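PDB 2WMF: fucolectin-related protein from Streptococcus pneumoniae, which probably hydrolyses glycosidic bonds in host blood-group antigen carbohydrates, as the catalytic module of a family 98 glycoside hydrolase. Local coordinates for residues T253-A261 with R485-A493; S348-L356 with K398-V407. All blocks are in the same frame, centred on the assembly; numbering follows the deposited sequence.

Interaction 1: residues T253-A261 with R485-A493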
ATOM      1  N   THR A 253      -3.241 -10.804  17.516  1.00  9.23           N
ATOM      2  CA  THR A 253      -2.374 -11.989  17.549  1.00  9.14           C
ATOM      3  C   THR A 253      -2.733 -12.950  16.401  1.00  9.17           C
ATOM      4  O   THR A 253      -2.810 -12.522  15.250  1.00 10.15           O
ATOM      5  CB  THR A 253      -2.364 -12.610  18.958  1.00 10.39           C
ATOM      6  OG1 THR A 253      -3.706 -12.900  19.362  1.00 10.05           O
ATOM      7  CG2 THR A 253      -1.700 -11.642  19.918  1.00 11.08           C
ATOM      8  N   ASN A 254      -3.039 -14.214  16.682  1.00  9.89           N
ATOM      9  CA  ASN A 254      -3.513 -15.116  15.627  1.00  8.81           C
ATOM     10  C   ASN A 254      -4.798 -14.585  15.005  1.00  8.92           C
ATOM     11  O   ASN A 254      -5.589 -13.892  15.670  1.00  8.72           O
ATOM     12  CB  ASN A 254      -3.727 -16.513  16.208  1.00  9.17           C
ATOM     13  CG  ASN A 254      -3.787 -17.596  15.154  1.00 11.40           C
ATOM     14  OD1 ASN A 254      -3.595 -17.339  13.962  1.00 10.96           O
ATOM     15  ND2 ASN A 254      -4.074 -18.818  15.590  1.00 11.45           N
ATOM     16  N   THR A 255      -5.068 -14.918  13.750  1.00  8.96           N
ATOM     17  CA  THR A 255      -6.253 -14.368  13.087  1.00  8.35           C
ATOM     18  C   THR A 255      -7.523 -14.652  13.923  1.00  8.61           C
ATOM     19  O   THR A 255      -7.793 -15.805  14.288  1.00  9.55           O
ATOM     20  CB  THR A 255      -6.428 -14.960  11.668  1.00  7.74           C
ATOM     21  OG1 THR A 255      -5.134 -15.164  11.108  1.00  7.87           O
ATOM     22  CG2 THR A 255      -7.263 -14.022  10.775  1.00  8.75           C
ATOM     23  N   PHE A 256      -8.286 -13.571  14.156  1.00  9.01           N
ATOM     24  CA  PHE A 256      -9.547 -13.571  14.905  1.00  8.91           C
ATOM     25  C   PHE A 256      -9.440 -13.792  16.433  1.00 10.04           C
ATOM     26  O   PHE A 256     -10.449 -13.763  17.147  1.00 11.95           O
ATOM     27  CB  PHE A 256     -10.538 -14.565  14.329  1.00  8.08           C
ATOM     28  CG  PHE A 256     -10.664 -14.519  12.811  1.00  8.36           C
ATOM     29  CD1 PHE A 256     -11.015 -13.318  12.197  1.00  9.15           C
ATOM     30  CD2 PHE A 256     -10.524 -15.659  12.042  1.00  9.45           C
ATOM     31  CE1 PHE A 256     -11.128 -13.237  10.833  1.00  9.65           C
ATOM     32  CE2 PHE A 256     -10.685 -15.596  10.662  1.00 10.49           C
ATOM     33  CZ  PHE A 256     -10.996 -14.379  10.053  1.00  9.68           C
ATOM     34  N   GLU A 257      -8.237 -14.008  16.918  1.00  9.60           N
ATOM     35  CA  GLU A 257      -8.003 -14.377  18.328  1.00 10.36           C
ATOM     36  C   GLU A 257      -8.075 -13.161  19.237  1.00 10.99           C
ATOM     37  O   GLU A 257      -7.630 -12.057  18.896  1.00 10.62           O
ATOM     38  CB  GLU A 257      -6.644 -15.068  18.451  1.00 10.47           C
ATOM     39  CG  GLU A 257      -6.220 -15.505  19.851  1.00 11.47           C
ATOM     40  CD  GLU A 257      -4.849 -16.145  19.803  1.00 11.53           C
ATOM     41  OE1 GLU A 257      -3.843 -15.478  19.417  1.00 11.40           O
ATOM     42  OE2 GLU A 257      -4.782 -17.326  20.162  1.00 16.25           O
ATOM     43  N   THR A 258      -8.646 -13.366  20.424  1.00 12.21           N
ATOM     44  CA  THR A 258      -8.638 -12.357  21.499  1.00 13.25           C
ATOM     45  C   THR A 258      -8.012 -12.972  22.766  1.00 13.47           C
ATOM     46  O   THR A 258      -7.917 -14.201  22.908  1.00 14.48           O
ATOM     47  CB  THR A 258     -10.031 -11.826  21.841  1.00 14.63           C
ATOM     48  OG1 THR A 258     -10.809 -12.900  22.394  1.00 16.52           O
ATOM     49  CG2 THR A 258     -10.744 -11.250  20.618  1.00 14.87           C
ATOM     50  N   GLY A 259      -7.538 -12.085  23.624  1.00 13.38           N
ATOM     51  CA  GLY A 259      -7.030 -12.475  24.931  1.00 14.11           C
ATOM     52  C   GLY A 259      -5.625 -13.018  25.028  1.00 14.41           C
ATOM     53  O   GLY A 259      -5.211 -13.501  26.093  1.00 16.45           O
ATOM     54  N   ARG A 260      -4.850 -12.912  23.956  1.00 13.46           N
ATOM     55  CA  ARG A 260      -3.428 -13.251  23.991  1.00 13.66           C
ATOM     56  C   ARG A 260      -2.547 -12.013  23.958  1.00 12.18           C
ATOM     57  O   ARG A 260      -2.822 -11.068  23.213  1.00 11.90           O
ATOM     58  CB  ARG A 260      -3.044 -14.145  22.812  1.00 13.69           C
ATOM     59  CG  ARG A 260      -1.607 -14.695  22.910  1.00 14.68           C
ATOM     60  CD  ARG A 260      -1.105 -15.305  21.629  1.00 16.82           C
ATOM     61  NE  ARG A 260      -1.847 -16.498  21.297  1.00 15.33           N
ATOM     62  CZ  ARG A 260      -1.608 -17.696  21.834  1.00 20.99           C
ATOM     63  NH1 ARG A 260      -0.625 -17.872  22.706  1.00 22.51           N
ATOM     64  NH2 ARG A 260      -2.340 -18.745  21.474  1.00 23.98           N
ATOM     65  N   ALA A 261      -1.462 -12.059  24.731  1.00 12.53           N
ATOM     66  CA  ALA A 261      -0.460 -10.988  24.742  1.00 12.08           C
ATOM     67  C   ALA A 261       0.180 -10.881  23.349  1.00 11.98           C
ATOM     68  O   ALA A 261       0.618 -11.876  22.769  1.00 10.93           O
ATOM     69  CB  ALA A 261       0.603 -11.243  25.808  1.00 14.40           C
ATOM     70  N   ARG A 485      -4.444 -16.700   2.812  1.00  8.32           N
ATOM     71  CA  ARG A 485      -4.166 -16.431   4.206  1.00  8.33           C
ATOM     72  C   ARG A 485      -3.661 -17.731   4.800  1.00  8.40           C
ATOM     73  O   ARG A 485      -4.420 -18.689   4.878  1.00  8.61           O
ATOM     74  CB  ARG A 485      -5.412 -15.947   4.963  1.00  8.32           C
ATOM     75  CG  ARG A 485      -5.108 -15.588   6.432  1.00 10.15           C
ATOM     76  CD  ARG A 485      -6.336 -15.224   7.226  1.00 11.36           C
ATOM     77  NE  ARG A 485      -7.100 -16.418   7.577  1.00 12.42           N
ATOM     78  CZ  ARG A 485      -8.402 -16.572   7.418  1.00 12.79           C
ATOM     79  NH1 ARG A 485      -9.166 -15.573   6.975  1.00 13.44           N
ATOM     80  NH2 ARG A 485      -8.964 -17.749   7.738  1.00 13.79           N
ATOM     81  N   THR A 486      -2.419 -17.733   5.256  1.00  8.43           N
ATOM     82  CA  THR A 486      -1.859 -18.922   5.921  1.00  8.47           C
ATOM     83  C   THR A 486      -2.372 -18.973   7.371  1.00  9.72           C
ATOM     84  O   THR A 486      -2.626 -17.924   7.976  1.00  8.25           O
ATOM     85  CB  THR A 486      -0.315 -18.913   5.898  1.00  8.47           C
ATOM     86  OG1 THR A 486       0.177 -17.786   6.670  1.00  8.00           O
ATOM     87  CG2 THR A 486       0.207 -18.909   4.478  1.00 10.16           C
ATOM     88  N   ASP A 487      -2.477 -20.179   7.935  1.00  9.64           N
ATOM     89  CA  ASP A 487      -2.805 -20.355   9.343  1.00  9.62           C
ATOM     90  C   ASP A 487      -1.568 -20.008  10.198  1.00  8.85           C
ATOM     91  O   ASP A 487      -0.489 -20.604  10.028  1.00 10.24           O
ATOM     92  CB  ASP A 487      -3.227 -21.812   9.572  1.00  9.24           C
ATOM     93  CG  ASP A 487      -3.582 -22.118  11.005  1.00 11.00           C
ATOM     94  OD1 ASP A 487      -3.774 -21.160  11.789  1.00 10.56           O
ATOM     95  OD2 ASP A 487      -3.693 -23.329  11.314  1.00 14.77           O
ATOM     96  N   LYS A 488      -1.726 -19.027  11.099  1.00  8.67           N
ATOM     97  CA  LYS A 488      -0.624 -18.547  11.933  1.00  8.89           C
ATOM     98  C   LYS A 488      -0.554 -19.291  13.272  1.00  8.40           C
ATOM     99  O   LYS A 488       0.246 -18.935  14.141  1.00  9.77           O
ATOM    100  CB  LYS A 488      -0.783 -17.051  12.225  1.00  8.94           C
ATOM    101  CG  LYS A 488      -1.021 -16.116  10.965  1.00  9.22           C
ATOM    102  CD  LYS A 488       0.113 -16.275   9.972  1.00  9.57           C
ATOM    103  CE  LYS A 488      -0.017 -15.349   8.770  1.00  8.46           C
ATOM    104  NZ  LYS A 488      -1.299 -15.464   8.018  1.00  7.98           N
ATOM    105  N   THR A 489      -1.420 -20.290  13.454  1.00  9.97           N
ATOM    106  CA  THR A 489      -1.494 -21.018  14.730  1.00  9.31           C
ATOM    107  C   THR A 489      -0.142 -21.642  15.140  1.00  9.24           C
ATOM    108  O   THR A 489       0.270 -21.504  16.308  1.00  8.56           O
ATOM    109  CB  THR A 489      -2.612 -22.139  14.672  1.00 10.18           C
ATOM    110  OG1 THR A 489      -3.885 -21.548  14.352  1.00 11.35           O
ATOM    111  CG2 THR A 489      -2.690 -22.866  16.005  1.00 10.84           C
ATOM    112  N   ALA A 490       0.561 -22.300  14.212  1.00  8.96           N
ATOM    113  CA  ALA A 490       1.840 -22.929  14.578  1.00  9.14           C
ATOM    114  C   ALA A 490       2.835 -21.909  15.170  1.00  8.58           C
ATOM    115  O   ALA A 490       3.486 -22.156  16.190  1.00  9.47           O
ATOM    116  CB  ALA A 490       2.454 -23.660  13.406  1.00  9.94           C
ATOM    117  N   MET A 491       2.932 -20.740  14.535  1.00  8.58           N
ATOM    118  CA  MET A 491       3.877 -19.749  14.979  1.00  8.69           C
ATOM    119  C   MET A 491       3.504 -19.285  16.406  1.00  8.78           C
ATOM    120  O   MET A 491       4.379 -19.119  17.295  1.00  9.47           O
ATOM    121  CB  MET A 491       3.874 -18.561  13.997  1.00  7.82           C
ATOM    122  CG  MET A 491       4.787 -17.418  14.416  1.00  9.31           C
ATOM    123  SD  MET A 491       4.763 -16.075  13.212  1.00  9.74           S
ATOM    124  CE  MET A 491       2.990 -15.690  13.243  1.00  9.82           C
ATOM    125  N   TRP A 492       2.201 -19.104  16.637  1.00  9.68           N
ATOM    126  CA  TRP A 492       1.714 -18.635  17.944  1.00  9.65           C
ATOM    127  C   TRP A 492       1.852 -19.681  19.027  1.00  9.74           C
ATOM    128  O   TRP A 492       1.818 -19.310  20.198  1.00 11.32           O
ATOM    129  CB  TRP A 492       0.281 -18.098  17.841  1.00  9.62           C
ATOM    130  CG  TRP A 492       0.256 -16.706  17.271  1.00  8.78           C
ATOM    131  CD1 TRP A 492      -0.111 -16.320  16.006  1.00  9.99           C
ATOM    132  CD2 TRP A 492       0.714 -15.524  17.937  1.00  8.75           C
ATOM    133  NE1 TRP A 492       0.063 -14.956  15.867  1.00  8.53           N
ATOM    134  CE2 TRP A 492       0.570 -14.451  17.041  1.00  8.77           C
ATOM    135  CE3 TRP A 492       1.213 -15.272  19.219  1.00  7.83           C
ATOM    136  CZ2 TRP A 492       0.936 -13.162  17.369  1.00  8.28           C
ATOM    137  CZ3 TRP A 492       1.575 -13.993  19.545  1.00  9.05           C
ATOM    138  CH2 TRP A 492       1.394 -12.933  18.628  1.00  8.37           C
ATOM    139  N   ALA A 493       1.995 -20.953  18.638  1.00  8.95           N
ATOM    140  CA  ALA A 493       2.149 -22.076  19.590  1.00  9.78           C
ATOM    141  C   ALA A 493       3.568 -22.266  20.121  1.00  9.74           C
ATOM    142  O   ALA A 493       3.770 -23.011  21.079  1.00 10.91           O
ATOM    143  CB  ALA A 493       1.558 -23.407  18.984  1.00  9.64           C
TER
HETATM  144  O   HOH W   1      -4.399 -17.763  11.340  1.00 11.59           O
HETATM  145  O   HOH W   2      -3.268 -13.869   9.349  1.00  9.53           O
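W492 lays its indole against T253 and the backbone of N254: T253 CB sits over one face, 3.9 Å from the centroid of the six-membered ring, a CH-pi contact, and N254 N lies above the same plane. The ring's NE1 is spent on S269, outside the two segments. R260 runs antiparallel alongside the indole, its CD 3.3 Å from W492 CE3, its guanidinium turned 29° from the ring plane. E257 holds that guanidinium in a salt bridge, its two oxygens meeting NE and NH2; E257 OE1 also accepts from T253 OG1 and N254 N, so one carboxylate fixes both the arginine and the turn.

N254 turns its CG anti to its own N (chi1 -162°), which carries the amide to the start of helix 489-493. There ND2 donates to T489 OG1 at 3.0 Å, with T489 OG1 in the amide plane, while T489 N and OG1 both donate to D487 OD1. N254 OD1 takes a water that also links T255 OG1 and K488 N; a second water joins T255 OG1 to K488 NZ. Farther along, R485 passes its CD 3.9 Å from T255 CG2; its guanidinium, whose NH1 is hydrogen-bonded to H465, stands at 80° to the F256 ring and takes F256 CE2 over one face.

The arrangement pins a type II beta turn, N254 to E257, against an Asp-capped helix start, joining a beta/alpha-barrel loop to the C-terminal region.

Interaction 2: residues S348-L356 with K398-V407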
ATOM      1  N   SER A 348      -9.251  18.680  12.276  1.00 13.70           N
ATOM      2  CA  SER A 348     -10.230  19.085  13.294  1.00 15.11           C
ATOM      3  C   SER A 348     -11.633  18.484  13.092  1.00 16.41           C
ATOM      4  O   SER A 348     -12.567  18.879  13.806  1.00 18.86           O
ATOM      5  CB  SER A 348     -10.327  20.599  13.352  1.00 16.43           C
ATOM      6  OG  SER A 348     -11.034  21.040  12.216  1.00 22.67           O
ATOM      7  N   LEU A 349     -11.802  17.597  12.118  1.00 16.99           N
ATOM      8  CA  LEU A 349     -13.081  16.897  11.877  1.00 18.17           C
ATOM      9  C   LEU A 349     -12.927  15.378  12.063  1.00 19.91           C
ATOM     10  O   LEU A 349     -12.937  14.578  11.116  1.00 21.63           O
ATOM     11  CB  LEU A 349     -13.567  17.193  10.459  1.00 17.45           C
ATOM     12  CG  LEU A 349     -14.082  18.591  10.190  1.00 18.97           C
ATOM     13  CD1 LEU A 349     -14.479  18.657   8.721  1.00 20.97           C
ATOM     14  CD2 LEU A 349     -15.272  18.944  11.120  1.00 19.49           C
ATOM     15  N   ASN A 350     -12.741  14.954  13.294  1.00 22.42           N
ATOM     16  CA  ASN A 350     -12.439  13.534  13.528  1.00 23.50           C
ATOM     17  C   ASN A 350     -13.591  12.487  13.404  1.00 23.84           C
ATOM     18  O   ASN A 350     -13.280  11.285  13.197  1.00 25.75           O
ATOM     19  CB  ASN A 350     -11.968  13.388  15.000  1.00 25.32           C
ATOM     20  CG  ASN A 350     -10.598  14.055  15.294  1.00 27.27           C
ATOM     21  OD1 ASN A 350     -10.012  14.732  14.444  1.00 30.41           O
ATOM     22  ND2 ASN A 350     -10.089  13.851  16.536  1.00 27.42           N
ATOM     23  N   GLY A 351     -14.861  12.852  13.259  1.00 22.16           N
ATOM     24  CA  GLY A 351     -15.768  12.010  12.426  1.00 20.19           C
ATOM     25  C   GLY A 351     -16.125  12.103  10.974  1.00 17.49           C
ATOM     26  O   GLY A 351     -17.174  11.558  10.568  1.00 16.09           O
ATOM     27  N   PHE A 352     -15.285  12.748  10.179  1.00 13.74           N
ATOM     28  CA  PHE A 352     -15.680  13.036   8.817  1.00 12.75           C
ATOM     29  C   PHE A 352     -16.053  11.773   8.036  1.00 12.13           C
ATOM     30  O   PHE A 352     -16.987  11.806   7.250  1.00 13.78           O
ATOM     31  CB  PHE A 352     -14.586  13.815   8.069  1.00 12.96           C
ATOM     32  CG  PHE A 352     -14.992  14.229   6.673  1.00 13.23           C
ATOM     33  CD1 PHE A 352     -15.851  15.330   6.455  1.00 14.78           C
ATOM     34  CD2 PHE A 352     -14.547  13.521   5.582  1.00 10.54           C
ATOM     35  CE1 PHE A 352     -16.212  15.690   5.162  1.00 15.83           C
ATOM     36  CE2 PHE A 352     -14.913  13.866   4.308  1.00 14.32           C
ATOM     37  CZ  PHE A 352     -15.734  14.959   4.078  1.00 16.56           C
ATOM     38  N   TYR A 353     -15.263  10.700   8.174  1.00 11.34           N
ATOM     39  CA  TYR A 353     -15.448   9.558   7.292  1.00 11.71           C
ATOM     40  C   TYR A 353     -16.542   8.583   7.774  1.00 11.44           C
ATOM     41  O   TYR A 353     -16.978   7.684   7.028  1.00 10.40           O
ATOM     42  CB  TYR A 353     -14.113   8.835   7.095  1.00 10.42           C
ATOM     43  CG  TYR A 353     -13.097   9.743   6.421  1.00  8.34           C
ATOM     44  CD1 TYR A 353     -13.074   9.871   5.036  1.00  7.47           C
ATOM     45  CD2 TYR A 353     -12.196  10.502   7.154  1.00  8.89           C
ATOM     46  CE1 TYR A 353     -12.164  10.704   4.405  1.00  8.27           C
ATOM     47  CE2 TYR A 353     -11.293  11.363   6.527  1.00  8.99           C
ATOM     48  CZ  TYR A 353     -11.298  11.474   5.162  1.00  7.96           C
ATOM     49  OH  TYR A 353     -10.379  12.293   4.560  1.00  9.64           O
ATOM     50  N   GLN A 354     -17.028   8.799   8.989  1.00 13.44           N
ATOM     51  CA  GLN A 354     -18.165   7.997   9.524  1.00 15.57           C
ATOM     52  C   GLN A 354     -19.408   8.214   8.667  1.00 16.06           C
ATOM     53  O   GLN A 354     -19.691   9.333   8.191  1.00 18.14           O
ATOM     54  CB  GLN A 354     -18.453   8.432  10.940  1.00 17.89           C
ATOM     55  CG  GLN A 354     -17.324   8.203  11.884  1.00 20.94           C
ATOM     56  CD  GLN A 354     -17.279   6.802  12.417  1.00 26.48           C
ATOM     57  OE1 GLN A 354     -18.208   6.007  12.222  1.00 31.40           O
ATOM     58  NE2 GLN A 354     -16.199   6.487  13.125  1.00 29.71           N
ATOM     59  N   GLY A 355     -20.154   7.152   8.416  1.00 15.68           N
ATOM     60  CA  GLY A 355     -21.284   7.250   7.507  1.00 14.85           C
ATOM     61  C   GLY A 355     -21.019   7.332   6.042  1.00 14.94           C
ATOM     62  O   GLY A 355     -21.936   7.184   5.242  1.00 15.70           O
ATOM     63  N   LEU A 356     -19.757   7.566   5.677  1.00 12.75           N
ATOM     64  CA  LEU A 356     -19.358   7.638   4.282  1.00 13.57           C
ATOM     65  C   LEU A 356     -18.641   6.389   3.905  1.00 12.33           C
ATOM     66  O   LEU A 356     -19.202   5.527   3.207  1.00 12.04           O
ATOM     67  CB  LEU A 356     -18.476   8.890   3.974  1.00 12.87           C
ATOM     68  CG  LEU A 356     -19.189  10.210   4.026  1.00 12.90           C
ATOM     69  CD1 LEU A 356     -18.151  11.360   3.997  1.00 13.42           C
ATOM     70  CD2 LEU A 356     -20.255  10.259   2.900  1.00 14.10           C
ATOM     71  N   LYS A 398     -14.982  23.296   5.961  1.00 14.73           N
ATOM     72  CA  LYS A 398     -15.492  22.985   7.271  1.00 15.90           C
ATOM     73  C   LYS A 398     -16.728  23.818   7.579  1.00 16.59           C
ATOM     74  O   LYS A 398     -17.561  23.369   8.341  1.00 18.40           O
ATOM     75  CB  LYS A 398     -14.446  23.241   8.338  1.00 15.46           C
ATOM     76  CG  LYS A 398     -14.878  22.744   9.763  1.00 16.92           C
ATOM     77  CD  LYS A 398     -13.742  22.798  10.760  1.00 16.78           C
ATOM     78  CE  LYS A 398     -14.283  22.625  12.166  1.00 18.32           C
ATOM     79  NZ  LYS A 398     -13.193  22.567  13.088  1.00 19.60           N
ATOM     80  N   ASN A 399     -16.855  24.969   6.936  1.00 17.25           N
ATOM     81  CA  ASN A 399     -17.996  25.887   7.111  1.00 18.22           C
ATOM     82  C   ASN A 399     -19.126  25.713   6.085  1.00 18.00           C
ATOM     83  O   ASN A 399     -20.113  26.471   6.065  1.00 18.22           O
ATOM     84  CB  ASN A 399     -17.460  27.313   7.061  1.00 19.95           C
ATOM     85  CG  ASN A 399     -16.633  27.671   8.310  1.00 23.40           C
ATOM     86  OD1 ASN A 399     -16.679  26.971   9.340  1.00 27.52           O
ATOM     87  ND2 ASN A 399     -15.866  28.752   8.215  1.00 27.01           N
ATOM     88  N   SER A 400     -19.029  24.674   5.282  1.00 16.44           N
ATOM     89  CA  SER A 400     -20.092  24.370   4.330  1.00 16.39           C
ATOM     90  C   SER A 400     -21.402  24.014   5.030  1.00 16.30           C
ATOM     91  O   SER A 400     -21.445  23.077   5.824  1.00 15.37           O
ATOM     92  CB  SER A 400     -19.689  23.225   3.396  1.00 15.55           C
ATOM     93  OG  SER A 400     -18.745  23.691   2.448  1.00 15.81           O
ATOM     94  N   GLU A 401     -22.469  24.734   4.686  1.00 16.84           N
ATOM     95  CA  GLU A 401     -23.806  24.447   5.250  1.00 19.01           C
ATOM     96  C   GLU A 401     -24.213  22.997   5.047  1.00 18.75           C
ATOM     97  O   GLU A 401     -24.901  22.407   5.881  1.00 19.89           O
ATOM     98  CB  GLU A 401     -24.862  25.357   4.606  1.00 20.00           C
ATOM     99  CG  GLU A 401     -24.777  26.785   5.071  1.00 25.85           C
ATOM    100  CD  GLU A 401     -25.533  27.023   6.367  1.00 32.80           C
ATOM    101  OE1 GLU A 401     -26.595  27.688   6.320  1.00 36.76           O
ATOM    102  OE2 GLU A 401     -25.076  26.535   7.434  1.00 37.87           O
ATOM    103  N   GLU A 402     -23.776  22.430   3.927  1.00 19.29           N
ATOM    104  CA  GLU A 402     -24.178  21.072   3.501  1.00 19.98           C
ATOM    105  C   GLU A 402     -23.754  19.977   4.468  1.00 20.49           C
ATOM    106  O   GLU A 402     -24.384  18.916   4.519  1.00 21.56           O
ATOM    107  CB  GLU A 402     -23.634  20.750   2.108  1.00 19.19           C
ATOM    108  CG  GLU A 402     -24.258  21.576   0.993  1.00 19.67           C
ATOM    109  CD  GLU A 402     -23.577  22.909   0.739  1.00 19.60           C
ATOM    110  OE1 GLU A 402     -22.717  23.351   1.535  1.00 17.72           O
ATOM    111  OE2 GLU A 402     -23.932  23.552  -0.285  1.00 22.25           O
ATOM    112  N   LEU A 403     -22.704  20.237   5.237  1.00 20.77           N
ATOM    113  CA  LEU A 403     -22.176  19.264   6.184  1.00 22.42           C
ATOM    114  C   LEU A 403     -23.120  19.002   7.361  1.00 23.26           C
ATOM    115  O   LEU A 403     -22.903  18.065   8.124  1.00 23.64           O
ATOM    116  CB  LEU A 403     -20.815  19.719   6.680  1.00 22.48           C
ATOM    117  CG  LEU A 403     -19.662  19.694   5.674  1.00 23.36           C
ATOM    118  CD1 LEU A 403     -18.376  19.974   6.445  1.00 24.39           C
ATOM    119  CD2 LEU A 403     -19.585  18.323   4.933  1.00 25.05           C
ATOM    120  N   SER A 404     -24.179  19.806   7.478  1.00 23.65           N
ATOM    121  CA  SER A 404     -25.202  19.562   8.483  1.00 24.47           C
ATOM    122  C   SER A 404     -25.919  18.254   8.142  1.00 24.45           C
ATOM    123  O   SER A 404     -26.390  17.554   9.049  1.00 25.29           O
ATOM    124  CB  SER A 404     -26.202  20.722   8.568  1.00 25.30           C
ATOM    125  OG  SER A 404     -27.023  20.790   7.398  1.00 28.55           O
ATOM    126  N   SER A 405     -26.002  17.919   6.847  1.00 23.81           N
ATOM    127  CA  SER A 405     -26.407  16.581   6.433  1.00 22.72           C
ATOM    128  C   SER A 405     -25.401  16.040   5.399  1.00 20.66           C
ATOM    129  O   SER A 405     -25.672  15.851   4.217  1.00 18.80           O
ATOM    130  CB  SER A 405     -27.815  16.584   5.887  1.00 24.26           C
ATOM    131  OG  SER A 405     -27.844  17.374   4.727  1.00 29.76           O
ATOM    132  N   LYS A 406     -24.238  15.761   5.934  1.00 19.36           N
ATOM    133  CA  LYS A 406     -23.065  15.388   5.161  1.00 18.52           C
ATOM    134  C   LYS A 406     -23.336  14.190   4.230  1.00 17.54           C
ATOM    135  O   LYS A 406     -23.029  14.227   3.023  1.00 16.18           O
ATOM    136  CB  LYS A 406     -21.959  15.042   6.159  1.00 19.33           C
ATOM    137  CG  LYS A 406     -20.737  14.406   5.566  1.00 18.32           C
ATOM    138  CD  LYS A 406     -19.756  13.962   6.640  1.00 18.16           C
ATOM    139  CE  LYS A 406     -20.276  12.693   7.352  1.00 18.02           C
ATOM    140  NZ  LYS A 406     -19.457  12.262   8.519  1.00 17.77           N
ATOM    141  N   VAL A 407     -23.881  13.114   4.793  1.00 16.54           N
ATOM    142  CA  VAL A 407     -24.067  11.890   4.011  1.00 16.43           C
ATOM    143  C   VAL A 407     -25.113  12.081   2.913  1.00 16.12           C
ATOM    144  O   VAL A 407     -24.907  11.695   1.752  1.00 14.62           O
ATOM    145  CB  VAL A 407     -24.391  10.666   4.927  1.00 15.93           C
ATOM    146  CG1 VAL A 407     -24.784   9.452   4.092  1.00 16.68           C
ATOM    147  CG2 VAL A 407     -23.203  10.369   5.824  1.00 16.96           C
TER
HETATM  148  O   HOH W   3     -13.552  21.631  15.516  1.00 27.59           O
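K406 reaches across to the 348-356 loop and donates from NZ to two of its backbone carbonyls, F352 O at 2.8 Å and Q354 O at 3.0 Å. The two oxygens are met differently: the ammonium stands well above the carbonyl plane of F352, 57° out of it, but only 15° from that of Q354, where the C=O...NZ angle is also wider. The lysine leaves its backbone extended, then bends at chi3 (74°), a kink that turns CE and NZ toward the two carbonyl oxygens, so that NZ reaches both. Its positive charge probably steadies the oxygens gathered there.

At the other end of the contact K398 is extended throughout beyond CG and donates from NZ to S348 OG, 2.8 Å away. S348 OG is also hydrogen-bonded to the backbone O of R345. A water accepts from K398 NZ and gives a weak bond to S348 O.

The loop gripped in this way contains two overlapping type I beta turns, L349 to F352 and G351 to Q354, and the second segment runs through a 3-10 segment, 401-404, into helix 406-413. Both belong to the family 98 C-terminal region, but Y353, pointing away from the contact, hydrogen-bonds through its OH to S224 on barrel helix 219-231.

Around the lysines the packing is largely apolar. L349 CD2 lies 4.0 Å from K398 CE, and L356 CD1 rests on K406 CD at the same distance. The F352 ring takes L403 CD2 at its edge, 4.3 Å from CE1. L356 CD2 meets V407 CG2 as the two side chains pass head to tail, and V407 CG2 comes within 3.5 Å of G355 O.

Interactions 1 and 2 lie far apart, centres 38 Å from each other, and share no secondary-structure element. Both are partly buried, near the periphery of the chain. Interaction 1 joins the two family regions, bringing a barrel-region loop against helix 489-493; interaction 2 ties together two pieces of the C-terminal region, 42 residues apart at their closest ends and falling in the sequence between the segments of interaction 1. Their chemistry differs accordingly. In 253-261 with 485-493 an indole face and bridging waters make much of the junction, with a single direct hydrogen bond across it. In 348-356 with 398-407 two lysines supply every direct hydrogen bond, chiefly to backbone carbonyls, amid largely apolar packing that includes the F352 ring.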